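Long-range contact in CrataBL (Crataeva tapia, PDB 4IHZ), which inhibits trypsin, probably inhibits factor Xa more strongly, and probably acts as a lectin binding glucose and N-acetylglucosamine: residues W86-V99 / V141-D153. Numbering follows the deposited sequence. Where two conformers were deposited one is given.
Sequences WTVKSSSIHRGLVV and VGGGGRRYLAPRD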
ATOM      1  N   TRP A  86      -1.293  -8.219   3.674  1.00 13.87           N
ATOM      2  CA  TRP A  86      -0.480  -8.957   4.633  1.00 14.60           C
ATOM      3  C   TRP A  86       0.679  -9.721   4.003  1.00 14.76           C
ATOM      4  O   TRP A  86       0.596 -10.203   2.872  1.00 16.89           O
ATOM      5  CB  TRP A  86      -1.374  -9.927   5.376  1.00 14.60           C
ATOM      6  CG  TRP A  86      -2.388  -9.246   6.274  1.00 14.61           C
ATOM      7  CD1 TRP A  86      -2.910  -7.944   6.184  1.00 15.01           C
ATOM      8  CD2 TRP A  86      -2.988  -9.829   7.437  1.00 15.18           C
ATOM      9  NE1 TRP A  86      -3.783  -7.717   7.255  1.00 15.26           N
ATOM     10  CE2 TRP A  86      -3.857  -8.869   7.997  1.00 14.11           C
ATOM     11  CE3 TRP A  86      -2.879 -11.103   8.051  1.00 15.39           C
ATOM     12  CZ2 TRP A  86      -4.599  -9.112   9.180  1.00 16.83           C
ATOM     13  CZ3 TRP A  86      -3.635 -11.348   9.196  1.00 17.09           C
ATOM     14  CH2 TRP A  86      -4.486 -10.363   9.744  1.00 16.22           C
ATOM     15  N   THR A  87       1.759  -9.842   4.754  1.00 14.62           N
ATOM     16  CA  THR A  87       2.925 -10.579   4.296  1.00 16.14           C
ATOM     17  C   THR A  87       3.643 -11.033   5.570  1.00 16.72           C
ATOM     18  O   THR A  87       3.095 -10.929   6.689  1.00 16.77           O
ATOM     19  CB  THR A  87       3.834  -9.688   3.415  1.00 17.67           C
ATOM     20  OG1 THR A  87       4.927 -10.448   2.910  1.00 20.24           O
ATOM     21  CG2 THR A  87       4.356  -8.451   4.157  1.00 18.41           C
ATOM     22  N   VAL A  88       4.848 -11.563   5.412  1.00 17.60           N
ATOM     23  CA  VAL A  88       5.654 -11.923   6.566  1.00 18.36           C
ATOM     24  C   VAL A  88       7.021 -11.303   6.433  1.00 19.15           C
ATOM     25  O   VAL A  88       7.554 -11.241   5.345  1.00 20.63           O
ATOM     26  CB  VAL A  88       5.763 -13.482   6.690  1.00 18.62           C
ATOM     27  CG1 VAL A  88       6.942 -13.934   7.616  1.00 20.63           C
ATOM     28  CG2 VAL A  88       4.431 -14.037   7.142  1.00 19.33           C
ATOM     29  N   LYS A  89       7.569 -10.813   7.542  1.00 18.73           N
ATOM     30  CA  LYS A  89       8.898 -10.211   7.548  1.00 20.36           C
ATOM     31  C   LYS A  89       9.693 -10.779   8.696  1.00 21.98           C
ATOM     32  O   LYS A  89       9.117 -11.254   9.673  1.00 20.89           O
ATOM     33  CB  LYS A  89       8.837  -8.686   7.678  1.00 20.56           C
ATOM     34  CG  LYS A  89       8.093  -8.000   6.501  1.00 20.82           C
ATOM     35  CD  LYS A  89       8.129  -6.491   6.634  1.00 20.85           C
ATOM     36  CE  LYS A  89       7.371  -5.797   5.519  1.00 23.61           C
ATOM     37  NZ  LYS A  89       7.623  -4.315   5.567  1.00 25.42           N
ATOM     38  N   SER A  90      11.012 -10.746   8.558  1.00 23.65           N
ATOM     39  CA  SER A  90      11.888 -11.163   9.651  1.00 25.71           C
ATOM     40  C   SER A  90      12.123  -9.973  10.570  1.00 25.41           C
ATOM     41  O   SER A  90      12.258  -8.836  10.087  1.00 28.53           O
ATOM     42  CB  SER A  90      13.214 -11.680   9.096  1.00 26.09           C
ATOM     43  OG  SER A  90      13.852 -10.651   8.361  0.50 28.40           O
ATOM     44  N   SER A  91      12.155 -10.208  11.888  1.00 25.46           N
ATOM     45  CA  SER A  91      12.396  -9.145  12.869  1.00 25.83           C
ATOM     46  C   SER A  91      13.261  -9.642  14.024  1.00 28.24           C
ATOM     47  O   SER A  91      12.807 -10.470  14.811  1.00 27.86           O
ATOM     48  CB  SER A  91      11.077  -8.593  13.464  1.00 25.33           C
ATOM     49  OG  SER A  91      11.405  -7.642  14.464  1.00 25.70           O
ATOM     50  N   SER A  92      14.479  -9.126  14.161  1.00 30.78           N
ATOM     51  CA  SER A  92      15.320  -9.644  15.266  1.00 32.66           C
ATOM     52  C   SER A  92      14.750  -9.215  16.628  1.00 32.44           C
ATOM     53  O   SER A  92      14.840  -9.958  17.612  1.00 32.64           O
ATOM     54  CB  SER A  92      16.807  -9.264  15.112  1.00 35.02           C
ATOM     55  OG  SER A  92      16.987  -7.866  15.238  1.00 39.85           O
ATOM     56  N   ILE A  93      14.140  -8.030  16.670  1.00 31.60           N
ATOM     57  CA  ILE A  93      13.519  -7.485  17.887  1.00 32.03           C
ATOM     58  C   ILE A  93      12.418  -8.443  18.376  1.00 29.35           C
ATOM     59  O   ILE A  93      12.213  -8.606  19.570  1.00 28.91           O
ATOM     60  CB  ILE A  93      12.863  -6.079  17.622  1.00 32.34           C
ATOM     61  CG1 ILE A  93      13.916  -5.074  17.146  1.00 35.15           C
ATOM     62  CG2 ILE A  93      12.123  -5.573  18.870  1.00 36.14           C
ATOM     63  CD1 ILE A  93      14.506  -4.131  18.196  1.00 43.25           C
ATOM     64  N   HIS A  94      11.745  -9.095  17.433  1.00 26.86           N
ATOM     65  CA  HIS A  94      10.679 -10.012  17.753  1.00 24.84           C
ATOM     66  C   HIS A  94      11.107 -11.466  17.680  1.00 25.80           C
ATOM     67  O   HIS A  94      10.274 -12.365  17.776  1.00 25.66           O
ATOM     68  CB  HIS A  94       9.453  -9.706  16.853  1.00 23.30           C
ATOM     69  CG  HIS A  94       8.914  -8.334  17.065  1.00 23.64           C
ATOM     70  ND1 HIS A  94       9.409  -7.234  16.396  1.00 26.76           N
ATOM     71  CD2 HIS A  94       7.953  -7.868  17.898  1.00 25.15           C
ATOM     72  CE1 HIS A  94       8.756  -6.153  16.790  1.00 27.87           C
ATOM     73  NE2 HIS A  94       7.881  -6.508  17.717  1.00 25.82           N
ATOM     74  N   ARG A  95      12.425 -11.692  17.611  1.00 27.32           N
ATOM     75  CA  ARG A  95      13.007 -13.045  17.553  1.00 29.69           C
ATOM     76  C   ARG A  95      12.427 -13.958  16.479  1.00 29.44           C
ATOM     77  O   ARG A  95      12.222 -15.150  16.714  1.00 30.62           O
ATOM     78  CB  ARG A  95      12.887 -13.739  18.897  1.00 30.79           C
ATOM     79  CG  ARG A  95      13.695 -13.122  20.001  1.00 37.12           C
ATOM     80  CD  ARG A  95      13.550 -13.983  21.226  1.00 47.07           C
ATOM     81  NE  ARG A  95      14.415 -15.178  21.218  1.00 54.14           N
ATOM     82  CZ  ARG A  95      14.058 -16.369  21.711  1.00 57.01           C
ATOM     83  NH1 ARG A  95      12.841 -16.546  22.236  1.00 56.92           N
ATOM     84  NH2 ARG A  95      14.915 -17.386  21.678  1.00 58.36           N
ATOM     85  N   GLY A  96      12.133 -13.402  15.308  1.00 27.66           N
ATOM     86  CA  GLY A  96      11.860 -14.248  14.157  1.00 26.78           C
ATOM     87  C   GLY A  96      10.872 -13.624  13.207  1.00 24.02           C
ATOM     88  O   GLY A  96      10.751 -12.389  13.132  1.00 24.71           O
ATOM     89  N   LEU A  97      10.177 -14.491  12.487  1.00 23.00           N
ATOM     90  CA  LEU A  97       9.218 -14.035  11.482  1.00 20.61           C
ATOM     91  C   LEU A  97       8.003 -13.493  12.184  1.00 20.04           C
ATOM     92  O   LEU A  97       7.587 -13.992  13.223  1.00 19.08           O
ATOM     93  CB  LEU A  97       8.777 -15.187  10.565  1.00 21.31           C
ATOM     94  CG  LEU A  97       9.874 -15.962   9.806  1.00 23.81           C
ATOM     95  CD1 LEU A  97       9.347 -17.232   9.099  1.00 25.74           C
ATOM     96  CD2 LEU A  97      10.627 -15.071   8.844  1.00 26.48           C
ATOM     97  N   VAL A  98       7.420 -12.484  11.556  1.00 18.47           N
ATOM     98  CA  VAL A  98       6.185 -11.830  12.033  1.00 17.03           C
ATOM     99  C   VAL A  98       5.273 -11.549  10.858  1.00 17.52           C
ATOM    100  O   VAL A  98       5.739 -11.343   9.733  1.00 17.63           O
ATOM    101  CB  VAL A  98       6.474 -10.505  12.815  1.00 16.63           C
ATOM    102  CG1 VAL A  98       7.308 -10.788  14.045  1.00 19.36           C
ATOM    103  CG2 VAL A  98       7.235  -9.476  11.959  1.00 17.78           C
ATOM    104  N   VAL A  99       3.982 -11.587  11.128  1.00 14.73           N
ATOM    105  CA  VAL A  99       2.992 -11.089  10.115  1.00 15.79           C
ATOM    106  C   VAL A  99       3.062  -9.586  10.110  1.00 15.59           C
ATOM    107  O   VAL A  99       3.078  -8.963  11.164  1.00 17.48           O
ATOM    108  CB  VAL A  99       1.585 -11.580  10.448  1.00 15.72           C
ATOM    109  CG1 VAL A  99       0.578 -11.043   9.404  1.00 16.53           C
ATOM    110  CG2 VAL A  99       1.501 -13.111  10.418  1.00 17.10           C
ATOM    111  N   VAL A 141       7.008 -12.022  22.452  1.00 23.43           N
ATOM    112  CA  VAL A 141       8.418 -11.653  22.605  1.00 25.65           C
ATOM    113  C   VAL A 141       8.770 -10.405  21.780  1.00 25.06           C
ATOM    114  O   VAL A 141       8.508 -10.355  20.573  1.00 24.44           O
ATOM    115  CB  VAL A 141       9.399 -12.814  22.297  1.00 26.22           C
ATOM    116  CG1 VAL A 141       9.224 -13.355  20.892  1.00 28.14           C
ATOM    117  CG2 VAL A 141      10.843 -12.366  22.527  1.00 29.58           C
ATOM    118  N   GLY A 142       9.313  -9.386  22.448  1.00 25.31           N
ATOM    119  CA  GLY A 142       9.666  -8.115  21.824  1.00 25.60           C
ATOM    120  C   GLY A 142       8.488  -7.207  21.527  1.00 25.60           C
ATOM    121  O   GLY A 142       8.648  -6.156  20.897  1.00 25.47           O
ATOM    122  N   GLY A 143       7.311  -7.597  22.014  1.00 25.76           N
ATOM    123  CA  GLY A 143       6.073  -6.926  21.668  1.00 24.85           C
ATOM    124  C   GLY A 143       5.696  -5.716  22.515  1.00 24.76           C
ATOM    125  O   GLY A 143       4.658  -5.091  22.272  1.00 24.39           O
ATOM    126  N   GLY A 144       6.495  -5.417  23.532  1.00 25.66           N
ATOM    127  CA  GLY A 144       6.291  -4.209  24.337  1.00 25.96           C
ATOM    128  C   GLY A 144       4.985  -4.210  25.102  1.00 25.68           C
ATOM    129  O   GLY A 144       4.402  -3.150  25.381  1.00 27.05           O
ATOM    130  N   GLY A 145       4.476  -5.399  25.408  1.00 24.52           N
ATOM    131  CA  GLY A 145       3.223  -5.499  26.147  1.00 23.53           C
ATOM    132  C   GLY A 145       2.015  -5.797  25.271  1.00 22.52           C
ATOM    133  O   GLY A 145       0.893  -5.919  25.779  1.00 21.14           O
ATOM    134  N   ARG A 146       2.250  -5.946  23.970  1.00 22.69           N
ATOM    135  CA  ARG A 146       1.208  -6.350  23.022  1.00 22.93           C
ATOM    136  C   ARG A 146       1.474  -7.746  22.471  1.00 22.12           C
ATOM    137  O   ARG A 146       2.607  -8.243  22.492  1.00 23.97           O
ATOM    138  CB  ARG A 146       1.112  -5.392  21.842  1.00 24.59           C
ATOM    139  CG  ARG A 146       0.307  -4.228  22.143  1.00 26.55           C
ATOM    140  CD  ARG A 146       0.212  -3.343  20.933  1.00 25.94           C
ATOM    141  NE  ARG A 146      -0.381  -2.123  21.392  1.00 24.49           N
ATOM    142  CZ  ARG A 146      -0.487  -1.021  20.660  1.00 26.73           C
ATOM    143  NH1 ARG A 146      -0.038  -1.013  19.416  1.00 25.23           N
ATOM    144  NH2 ARG A 146      -1.042   0.061  21.192  1.00 29.21           N
ATOM    145  N   ARG A 147       0.418  -8.382  22.006  1.00 19.43           N
ATOM    146  CA  ARG A 147       0.532  -9.674  21.345  1.00 18.71           C
ATOM    147  C   ARG A 147       0.367  -9.513  19.879  1.00 18.43           C
ATOM    148  O   ARG A 147      -0.495  -8.734  19.434  1.00 18.84           O
ATOM    149  CB  ARG A 147      -0.509 -10.637  21.886  1.00 18.19           C
ATOM    150  CG  ARG A 147      -0.459 -10.676  23.419  1.00 22.25           C
ATOM    151  CD  ARG A 147      -0.848 -12.001  23.977  1.00 28.12           C
ATOM    152  NE  ARG A 147      -2.159 -12.450  23.540  1.00 25.87           N
ATOM    153  CZ  ARG A 147      -2.704 -13.589  23.946  1.00 29.33           C
ATOM    154  NH1 ARG A 147      -2.054 -14.356  24.828  1.00 32.61           N
ATOM    155  NH2 ARG A 147      -3.893 -13.952  23.515  1.00 27.78           N
ATOM    156  N   TYR A 148       1.159 -10.233  19.105  1.00 17.54           N
ATOM    157  CA  TYR A 148       1.169 -10.041  17.643  1.00 16.24           C
ATOM    158  C   TYR A 148       1.117 -11.385  16.958  1.00 17.22           C
ATOM    159  O   TYR A 148       1.488 -12.408  17.533  1.00 18.05           O
ATOM    160  CB  TYR A 148       2.423  -9.258  17.212  1.00 16.16           C
ATOM    161  CG  TYR A 148       3.717  -9.904  17.630  1.00 17.11           C
ATOM    162  CD1 TYR A 148       4.336 -10.829  16.784  1.00 17.60           C
ATOM    163  CD2 TYR A 148       4.302  -9.586  18.838  1.00 17.65           C
ATOM    164  CE1 TYR A 148       5.537 -11.443  17.174  1.00 19.30           C
ATOM    165  CE2 TYR A 148       5.480 -10.194  19.223  1.00 17.27           C
ATOM    166  CZ  TYR A 148       6.093 -11.087  18.364  1.00 19.66           C
ATOM    167  OH  TYR A 148       7.265 -11.702  18.731  1.00 20.57           O
ATOM    168  N   LEU A 149       0.655 -11.391  15.723  1.00 16.59           N
ATOM    169  CA  LEU A 149       0.585 -12.616  14.910  1.00 15.45           C
ATOM    170  C   LEU A 149       1.937 -12.931  14.262  1.00 16.37           C
ATOM    171  O   LEU A 149       2.640 -12.037  13.818  1.00 16.08           O
ATOM    172  CB  LEU A 149      -0.514 -12.484  13.849  1.00 15.17           C
ATOM    173  CG  LEU A 149      -1.940 -12.342  14.345  1.00 15.82           C
ATOM    174  CD1 LEU A 149      -2.772 -12.281  13.079  1.00 18.33           C
ATOM    175  CD2 LEU A 149      -2.351 -13.541  15.223  1.00 16.24           C
ATOM    176  N   ALA A 150       2.304 -14.217  14.276  1.00 16.78           N
ATOM    177  CA  ALA A 150       3.606 -14.649  13.738  1.00 17.96           C
ATOM    178  C   ALA A 150       3.507 -16.079  13.239  1.00 18.65           C
ATOM    179  O   ALA A 150       2.834 -16.915  13.840  1.00 18.71           O
ATOM    180  CB  ALA A 150       4.640 -14.546  14.800  1.00 18.18           C
ATOM    181  N   PRO A 151       4.210 -16.384  12.144  1.00 19.59           N
ATOM    182  CA  PRO A 151       4.123 -17.754  11.601  1.00 21.14           C
ATOM    183  C   PRO A 151       5.187 -18.648  12.224  1.00 23.72           C
ATOM    184  O   PRO A 151       6.270 -18.845  11.670  1.00 25.18           O
ATOM    185  CB  PRO A 151       4.358 -17.542  10.099  1.00 20.61           C
ATOM    186  CG  PRO A 151       5.280 -16.349  10.044  1.00 20.84           C
ATOM    187  CD  PRO A 151       4.915 -15.463  11.235  1.00 18.45           C
ATOM    188  N   ARG A 152       4.871 -19.189  13.398  1.00 25.20           N
ATOM    189  CA  ARG A 152       5.874 -19.955  14.135  1.00 27.60           C
ATOM    190  C   ARG A 152       5.396 -21.336  14.503  1.00 29.58           C
ATOM    191  O   ARG A 152       5.844 -21.902  15.535  1.00 31.08           O
ATOM    192  CB  ARG A 152       6.344 -19.168  15.355  1.00 27.54           C
ATOM    193  CG  ARG A 152       7.003 -17.874  14.946  1.00 29.00           C
ATOM    194  CD  ARG A 152       7.746 -17.157  16.043  1.00 34.10           C
ATOM    195  NE  ARG A 152       8.051 -15.797  15.609  1.00 31.96           N
ATOM    196  CZ  ARG A 152       8.435 -14.813  16.416  1.00 31.14           C
ATOM    197  NH1 ARG A 152       8.608 -15.033  17.725  1.00 29.88           N
ATOM    198  NH2 ARG A 152       8.652 -13.607  15.913  1.00 24.17           N
ATOM    199  N   ASP A 153       4.541 -21.885  13.634  1.00 28.87           N
ATOM    200  CA  ASP A 153       4.044 -23.267  13.727  1.00 32.43           C
ATOM    201  C   ASP A 153       3.356 -23.700  15.027  1.00 31.95           C
ATOM    202  O   ASP A 153       3.294 -24.901  15.333  1.00 33.04           O
ATOM    203  CB  ASP A 153       5.107 -24.275  13.278  1.00 34.31           C
ATOM    204  CG  ASP A 153       5.107 -24.464  11.777  1.00 39.01           C
ATOM    205  OD1 ASP A 153       3.995 -24.635  11.181  1.00 40.00           O
ATOM    206  OD2 ASP A 153       6.218 -24.432  11.207  1.00 45.05           O
TER
HETATM  207  O   HOH W   1       2.188  -9.371  13.548  1.00 19.11           O
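Arg152 supplies most of the polar grip between the two segments, turning its guanidinium onto two backbone carbonyls of 86-99. NE and NH2 hold Leu97 O side-on, Arg152 NE at 3.0 Å from it; NE arrives in the carbonyl plane, NH2 from above it. Arg152 NH2 also donates to His94 O at 2.8 Å, and NH1 adds a weak bond to that oxygen. The chain, extended from CG to NE, spans the distance, and two acceptors three residues apart fix the rotation of the group. Glu139 offers NH1 a long, weak ion pair.

A single backbone bond joins the strands, Val99 N to Leu149 O at 3.0 Å and 159°, with a water bridging Leu149 O and Val99 O. The axes of 96-99 and 148-151 approach to 4.5 Å at 123°, so this is local bridging and not continuous sheet pairing.

His94 and Tyr148 form a T-shaped pair, planes at 82°, with His94 CD2 over the phenol face, 3.6 Å from Tyr148 CE2. Each ring is tethered within its own segment: His94 ND1 hydrogen-bonds Ser91 OG, and Tyr148 OH donates to a lone pair of Val141 O. On that phenol, CE1 also meets Val98 CG1. Close by, Gly142 CA makes a C-H...O contact with Ile93 O.

Apolar packing continues at Pro151, whose CG reaches Leu97 CB at 3.7 Å and Val88 CG1 and CG2 at 3.8 Å. Further along, Leu149 CD1 approaches the Trp86 indole, near Ile38.

The contact thus sets the 87-100 hairpin, closed by a type I turn with a G1 bulge, against strand 148-151, the last of the four-stranded antiparallel sheet that begins with 112-117, joining hairpins in the beta-trefoil of a Kunitz-type inhibitor.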